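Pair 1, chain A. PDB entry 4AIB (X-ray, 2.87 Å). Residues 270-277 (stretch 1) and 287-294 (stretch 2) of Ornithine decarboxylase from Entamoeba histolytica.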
# COMPACT_ATOMS: atom_id res chain seq x y z
N VAL A 270 -2.02 4.43 19.15
CA VAL A 270 -1.74 5.63 19.94
C VAL A 270 -0.57 6.39 19.30
O VAL A 270 0.59 6.10 19.57
CB VAL A 270 -1.42 5.32 21.42
CG1 VAL A 270 -1.39 6.60 22.24
CG2 VAL A 270 -2.43 4.35 22.00
N SER A 271 -0.90 7.37 18.47
CA SER A 271 0.12 8.07 17.68
C SER A 271 0.56 9.39 18.30
O SER A 271 -0.18 10.02 19.06
CB SER A 271 -0.38 8.28 16.25
OG SER A 271 -0.72 7.03 15.66
N SER A 272 1.78 9.80 17.98
CA SER A 272 2.36 11.05 18.49
C SER A 272 2.34 12.13 17.41
O SER A 272 2.18 11.83 16.23
CB SER A 272 3.79 10.81 18.97
OG SER A 272 4.60 10.35 17.90
N LEU A 273 2.53 13.38 17.83
CA LEU A 273 2.54 14.51 16.91
C LEU A 273 3.95 15.08 16.71
O LEU A 273 4.68 15.31 17.68
CB LEU A 273 1.60 15.62 17.40
CG LEU A 273 0.10 15.31 17.45
CD1 LEU A 273 -0.62 16.40 18.23
CD2 LEU A 273 -0.49 15.15 16.06
N HIS A 274 4.31 15.30 15.45
CA HIS A 274 5.60 15.90 15.10
C HIS A 274 5.46 16.94 14.02
O HIS A 274 6.27 16.99 13.09
CB HIS A 274 6.62 14.82 14.73
CG HIS A 274 6.20 13.94 13.57
ND1 HIS A 274 6.52 14.22 12.30
CD2 HIS A 274 5.46 12.76 13.54
CE1 HIS A 274 6.02 13.27 11.49
NE2 HIS A 274 5.37 12.37 12.25
N GLY A 275 4.44 17.78 14.14
CA GLY A 275 4.19 18.85 13.18
C GLY A 275 2.88 19.59 13.39
O GLY A 275 1.85 18.98 13.69
N LYS A 276 2.93 20.91 13.22
CA LYS A 276 1.75 21.76 13.39
C LYS A 276 1.77 22.97 12.46
O LYS A 276 2.82 23.57 12.23
CB LYS A 276 1.62 22.22 14.85
CG LYS A 276 0.25 22.77 15.22
CD LYS A 276 0.12 23.04 16.71
CE LYS A 276 0.67 24.41 17.09
NZ LYS A 276 0.42 24.71 18.53
N ARG A 277 0.60 23.32 11.93
CA ARG A 277 0.43 24.51 11.11
C ARG A 277 -0.92 25.17 11.36
O ARG A 277 -1.97 24.58 11.10
CB ARG A 277 0.60 24.17 9.62
CG ARG A 277 0.46 25.36 8.68
CD ARG A 277 1.06 25.10 7.31
NE ARG A 277 0.31 24.09 6.55
CZ ARG A 277 0.58 23.76 5.29
NH1 ARG A 277 1.57 24.35 4.63
NH2 ARG A 277 -0.15 22.83 4.68
N ILE A 287 -6.38 23.99 12.26
CA ILE A 287 -5.02 23.60 12.65
C ILE A 287 -4.63 22.25 12.05
O ILE A 287 -5.27 21.23 12.33
CB ILE A 287 -4.83 23.59 14.18
CG1 ILE A 287 -5.47 24.83 14.82
CG2 ILE A 287 -3.34 23.53 14.52
CD1 ILE A 287 -5.60 24.77 16.33
N GLU A 288 -3.59 22.26 11.23
CA GLU A 288 -3.07 21.05 10.60
C GLU A 288 -2.05 20.35 11.49
O GLU A 288 -1.18 20.99 12.08
CB GLU A 288 -2.45 21.37 9.24
CG GLU A 288 -3.46 21.65 8.13
CD GLU A 288 -2.83 22.29 6.91
OE1 GLU A 288 -1.79 21.79 6.44
OE2 GLU A 288 -3.39 23.29 6.41
N TYR A 289 -2.17 19.03 11.59
CA TYR A 289 -1.26 18.23 12.40
C TYR A 289 -0.60 17.12 11.59
O TYR A 289 -1.17 16.63 10.61
CB TYR A 289 -1.99 17.64 13.61
CG TYR A 289 -2.47 18.67 14.60
CD1 TYR A 289 -1.62 19.17 15.58
CD2 TYR A 289 -3.78 19.15 14.56
CE1 TYR A 289 -2.06 20.12 16.49
CE2 TYR A 289 -4.23 20.09 15.46
CZ TYR A 289 -3.36 20.58 16.43
OH TYR A 289 -3.80 21.52 17.33
N THR A 290 0.60 16.74 11.99
CA THR A 290 1.31 15.65 11.35
C THR A 290 1.56 14.53 12.35
O THR A 290 2.37 14.66 13.28
CB THR A 290 2.62 16.13 10.69
OG1 THR A 290 2.33 17.26 9.85
CG2 THR A 290 3.24 15.03 9.84
N SER A 291 0.83 13.44 12.16
CA SER A 291 0.85 12.30 13.07
C SER A 291 1.91 11.28 12.66
O SER A 291 2.21 11.13 11.48
CB SER A 291 -0.52 11.64 13.09
OG SER A 291 -0.51 10.48 13.88
N GLY A 292 2.46 10.58 13.66
CA GLY A 292 3.58 9.66 13.47
C GLY A 292 3.47 8.64 12.34
O GLY A 292 3.18 7.47 12.59
N ASP A 293 3.71 9.11 11.12
CA ASP A 293 3.73 8.30 9.90
C ASP A 293 4.16 9.13 8.68
O ASP A 293 4.31 10.35 8.78
CB ASP A 293 2.36 7.64 9.63
CG ASP A 293 2.36 6.14 9.90
OD1 ASP A 293 3.40 5.59 10.32
OD2 ASP A 293 1.30 5.51 9.70
N GLY A 294 4.37 8.46 7.55
CA GLY A 294 4.78 9.11 6.31
C GLY A 294 3.66 9.90 5.64
O GLY A 294 2.50 9.48 5.65

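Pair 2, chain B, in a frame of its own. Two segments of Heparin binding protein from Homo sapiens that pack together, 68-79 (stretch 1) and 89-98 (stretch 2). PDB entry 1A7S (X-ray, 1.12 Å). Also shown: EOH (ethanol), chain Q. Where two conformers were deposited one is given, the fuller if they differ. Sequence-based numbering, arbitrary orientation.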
# COMPACT_ATOMS: atom_id res chain seq x y z
N ARG B 68 6.82 2.16 17.32
CA ARG B 68 7.35 2.51 16.03
C ARG B 68 8.76 2.03 15.77
O ARG B 68 9.58 1.93 16.65
CB ARG B 68 7.29 4.00 15.80
CG ARG B 68 5.87 4.54 15.58
CD ARG B 68 5.95 6.02 15.33
NE ARG B 68 4.63 6.59 15.16
CZ ARG B 68 4.40 7.75 14.50
NH1 ARG B 68 5.34 8.45 13.90
NH2 ARG B 68 3.14 8.17 14.40
N GLN B 69 9.03 1.83 14.46
CA GLN B 69 10.31 1.65 13.93
C GLN B 69 10.45 2.53 12.70
O GLN B 69 9.57 2.49 11.82
CB GLN B 69 10.69 0.24 13.59
CG GLN B 69 10.62 -0.72 14.82
CD GLN B 69 10.78 -2.18 14.35
OE1 GLN B 69 11.76 -2.48 13.62
NE2 GLN B 69 9.83 -3.01 14.70
N THR B 70 11.47 3.31 12.59
CA THR B 70 11.72 4.24 11.51
C THR B 70 12.93 3.89 10.69
O THR B 70 13.95 3.47 11.27
CB THR B 70 11.74 5.70 11.95
OG1 THR B 70 10.52 5.99 12.69
CG2 THR B 70 11.89 6.67 10.85
N PHE B 71 12.86 4.07 9.40
CA PHE B 71 13.92 3.72 8.47
C PHE B 71 14.14 4.72 7.37
O PHE B 71 13.24 5.41 6.92
CB PHE B 71 13.54 2.38 7.72
CG PHE B 71 13.15 1.26 8.67
CD1 PHE B 71 11.89 1.17 9.21
CD2 PHE B 71 14.09 0.29 9.06
CE1 PHE B 71 11.54 0.21 10.16
CE2 PHE B 71 13.74 -0.70 9.95
CZ PHE B 71 12.48 -0.73 10.53
N SER B 72 15.44 4.73 6.95
CA SER B 72 15.75 5.44 5.72
C SER B 72 15.66 4.38 4.59
O SER B 72 15.64 3.16 4.84
CB SER B 72 17.17 6.02 5.71
OG SER B 72 17.37 6.96 6.78
N ILE B 73 15.65 4.85 3.38
CA ILE B 73 15.48 4.06 2.19
C ILE B 73 16.84 3.92 1.48
O ILE B 73 17.37 4.93 0.99
CB ILE B 73 14.42 4.64 1.22
CG1 ILE B 73 13.05 4.74 1.88
CG2 ILE B 73 14.39 3.81 -0.04
CD1 ILE B 73 12.08 5.62 1.16
N SER B 74 17.40 2.72 1.50
CA SER B 74 18.73 2.48 0.93
C SER B 74 18.68 2.23 -0.60
O SER B 74 19.70 2.43 -1.29
CB SER B 74 19.34 1.30 1.63
OG SER B 74 19.54 1.50 2.99
N SER B 75 17.55 1.85 -1.12
CA SER B 75 17.43 1.63 -2.58
C SER B 75 15.98 1.46 -2.95
O SER B 75 15.16 1.08 -2.11
CB SER B 75 18.24 0.35 -2.92
OG SER B 75 17.53 -0.76 -2.96
N MET B 76 15.64 1.78 -4.18
CA MET B 76 14.27 1.62 -4.70
C MET B 76 14.35 0.81 -5.97
O MET B 76 15.25 1.02 -6.78
CB MET B 76 13.74 3.05 -5.09
CG MET B 76 13.59 3.95 -3.80
SD MET B 76 12.58 5.36 -4.19
CE MET B 76 14.04 6.78 -2.76
N SER B 77 13.34 -0.05 -6.15
CA SER B 77 13.33 -0.91 -7.32
C SER B 77 11.90 -0.86 -7.95
O SER B 77 10.93 -0.94 -7.22
CB SER B 77 13.58 -2.38 -6.92
OG SER B 77 14.88 -2.50 -6.31
N GLU B 78 11.87 -0.77 -9.25
CA GLU B 78 10.62 -0.86 -10.04
C GLU B 78 10.86 -1.69 -11.29
O GLU B 78 12.00 -1.97 -11.63
CB GLU B 78 10.09 0.51 -10.37
CG GLU B 78 11.08 1.47 -10.97
CD GLU B 78 11.25 1.37 -12.46
OE1 GLU B 78 10.30 1.13 -13.25
OE2 GLU B 78 12.41 1.44 -12.89
N ASN B 79 9.78 -2.13 -11.91
CA ASN B 79 9.75 -3.02 -13.02
C ASN B 79 8.95 -2.44 -14.17
O ASN B 79 7.81 -2.79 -14.38
CB ASN B 79 9.14 -4.38 -12.57
CG ASN B 79 9.22 -5.43 -13.67
OD1 ASN B 79 10.08 -5.35 -14.58
ND2 ASN B 79 8.31 -6.37 -13.60
N ASP B 89 2.60 -0.04 -11.55
CA ASP B 89 2.71 0.93 -10.47
C ASP B 89 3.08 0.25 -9.17
O ASP B 89 2.27 -0.01 -8.30
CB ASP B 89 1.44 1.74 -10.34
CG ASP B 89 1.62 2.93 -9.38
OD1 ASP B 89 2.78 3.11 -8.93
OD2 ASP B 89 0.65 3.64 -9.16
N LEU B 90 4.38 -0.03 -9.04
CA LEU B 90 4.88 -0.90 -7.99
C LEU B 90 6.35 -0.51 -7.72
O LEU B 90 7.16 -0.37 -8.62
CB LEU B 90 4.78 -2.33 -8.38
CG LEU B 90 5.39 -3.40 -7.38
CD1 LEU B 90 4.53 -3.42 -6.23
CD2 LEU B 90 5.48 -4.74 -8.12
N MET B 91 6.64 -0.31 -6.43
CA MET B 91 7.99 0.05 -6.03
C MET B 91 8.34 -0.70 -4.78
O MET B 91 7.49 -0.77 -3.88
CB MET B 91 8.10 1.56 -5.83
CG MET B 91 9.56 1.97 -5.49
SD MET B 91 9.89 3.59 -5.77
CE MET B 91 9.75 3.87 -7.52
N LEU B 92 9.54 -1.21 -4.69
CA LEU B 92 10.05 -1.83 -3.49
C LEU B 92 11.12 -0.90 -2.89
O LEU B 92 12.03 -0.49 -3.59
CB LEU B 92 10.66 -3.22 -3.79
CG LEU B 92 9.67 -4.19 -4.41
CD1 LEU B 92 10.34 -5.60 -4.49
CD2 LEU B 92 8.36 -4.30 -3.73
N LEU B 93 10.95 -0.68 -1.61
CA LEU B 93 11.88 0.18 -0.84
C LEU B 93 12.70 -0.75 0.07
O LEU B 93 12.17 -1.44 0.90
CB LEU B 93 11.08 1.15 0.02
CG LEU B 93 10.01 2.01 -0.63
CD1 LEU B 93 9.29 2.88 0.36
CD2 LEU B 93 10.58 2.81 -1.78
N GLN B 94 14.01 -0.71 -0.17
CA GLN B 94 14.91 -1.47 0.73
C GLN B 94 15.15 -0.57 1.95
O GLN B 94 15.64 0.57 1.76
CB GLN B 94 16.19 -1.84 0.06
CG GLN B 94 17.12 -2.66 0.93
CD GLN B 94 18.34 -3.19 0.29
OE1 GLN B 94 18.28 -3.59 -0.90
NE2 GLN B 94 19.39 -3.38 1.09
N LEU B 95 14.86 -1.08 3.09
CA LEU B 95 15.10 -0.31 4.37
C LEU B 95 16.56 -0.36 4.71
O LEU B 95 17.29 -1.25 4.28
CB LEU B 95 14.25 -0.97 5.47
CG LEU B 95 12.79 -1.16 5.17
CD1 LEU B 95 12.10 -1.81 6.37
CD2 LEU B 95 12.11 0.11 4.84
N ASP B 96 17.02 0.57 5.56
CA ASP B 96 18.40 0.65 5.95
C ASP B 96 18.88 -0.53 6.78
O ASP B 96 20.08 -0.74 6.94
CB ASP B 96 18.67 1.94 6.69
CG ASP B 96 17.97 2.14 8.02
OD1 ASP B 96 18.38 1.44 9.02
OD2 ASP B 96 16.97 2.78 8.15
N ARG B 97 17.96 -1.27 7.35
CA ARG B 97 18.28 -2.43 8.20
C ARG B 97 17.05 -3.32 8.25
O ARG B 97 15.94 -2.92 7.82
CB ARG B 97 18.69 -1.95 9.58
CG ARG B 97 17.47 -1.36 10.35
CD ARG B 97 17.93 -0.59 11.60
NE ARG B 97 16.77 -0.16 12.41
CZ ARG B 97 16.05 0.94 12.12
NH1 ARG B 97 16.40 1.79 11.18
NH2 ARG B 97 14.91 1.15 12.81
N GLU B 98 17.14 -4.51 8.81
CA GLU B 98 15.97 -5.34 9.00
C GLU B 98 15.07 -4.77 10.10
O GLU B 98 15.52 -4.42 11.18
CB GLU B 98 16.36 -6.78 9.44
CG GLU B 98 16.96 -7.50 8.22
CD GLU B 98 17.20 -8.96 8.37
OE1 GLU B 98 16.90 -9.55 9.42
OE2 GLU B 98 17.78 -9.56 7.43
C1 EOH Q . 21.79 -5.12 2.28
C2 EOH Q . 22.09 -6.59 2.56
O EOH Q . 21.90 -4.83 0.86
O HOH W 1 14.18 -1.25 14.34
O HOH W 2 14.59 -2.09 -3.64
O HOH W 3 7.16 -1.42 -11.17

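Two antiparallel strands that slip by one residue partway along their length form the shared geometry, and the two pairs superpose over 14 central residues with an RMSD of 0.7 Å. In pair 1 the strand axes approach to 4.6 Å and their directions differ by 158°; in pair 2 the values are 4.7 Å and 167°. The slip in pair 1 is a beta bulge between L273(A) and K276(A). T290(A) serves two successive residues of the other strand: H274(A) N donates to T290(A) O (3.0 Å), while T290(A) N donates to G275(A) O (3.1 Å). Pair 2 repeats the pattern at the matching positions, S74(B) N to Q94(B) O at 2.8 Å and Q94(B) N to S75(B) O at 2.9 Å. The backbone arrangement is shared, and the side chains on it differ.

At the bulge, G275(A) matches S75(B). An ideal CB on the glycine would lie 2.9 Å from T290(A) OG1, a clash; in pair 2 the serine has its side chain, and its OG lies 3.5 Å from Q94(B) CB. The preceding position carries H274(A), whose ring has T290(A) O over one face and G292(A) CA near its edge, whereas the smaller S74(B) brings its OG to 3.3 Å from D96(B) CA.

Beyond the bulge, R277(A) and E288(A) form a salt bridge, NH2 to OE1 at 2.6 Å, beside two backbone hydrogen bonds. Their counterparts S77(B) and L92(B) keep the paired backbone bonds, S77(B) N to L92(B) O and L92(B) N to S77(B) O, both 2.9 Å, but no charge; instead a water contacts S77(B) OG at 2.7 Å and donates to L92(B) O at 3.0 Å. On the other face, K276(A) lays its CD 3.7 Å from Y289(A) CE1, and M76(B) sets its CG 3.8 Å from L93(B) CD2: in pair 1 an aliphatic lysine carbon meets a tyrosine ring carbon; in pair 2 a methionine carbon meets a leucine methyl.

The other end diverges most. S271(A) brings its CB to 3.2 Å from S291(A) OG, but the matching F71(B) is sandwiched, with L95(B) CD1 3.9 Å from its ring centroid over one face and the guanidinium of R97(B) stacked on the opposite face. That arginine also donates from NH1 and NH2 to T70(B) O (3.0 and 2.9 Å) and forms a salt bridge from NH1 to D96(B) OD1 (3.0 Å). Where G292(A) N donates to S272(A) O at 2.9 Å, D96(B) N makes a weak bond to S72(B) O at 3.0 Å, and its carboxylate adds a second link, accepting from S72(B) N at OD2 (2.8 Å).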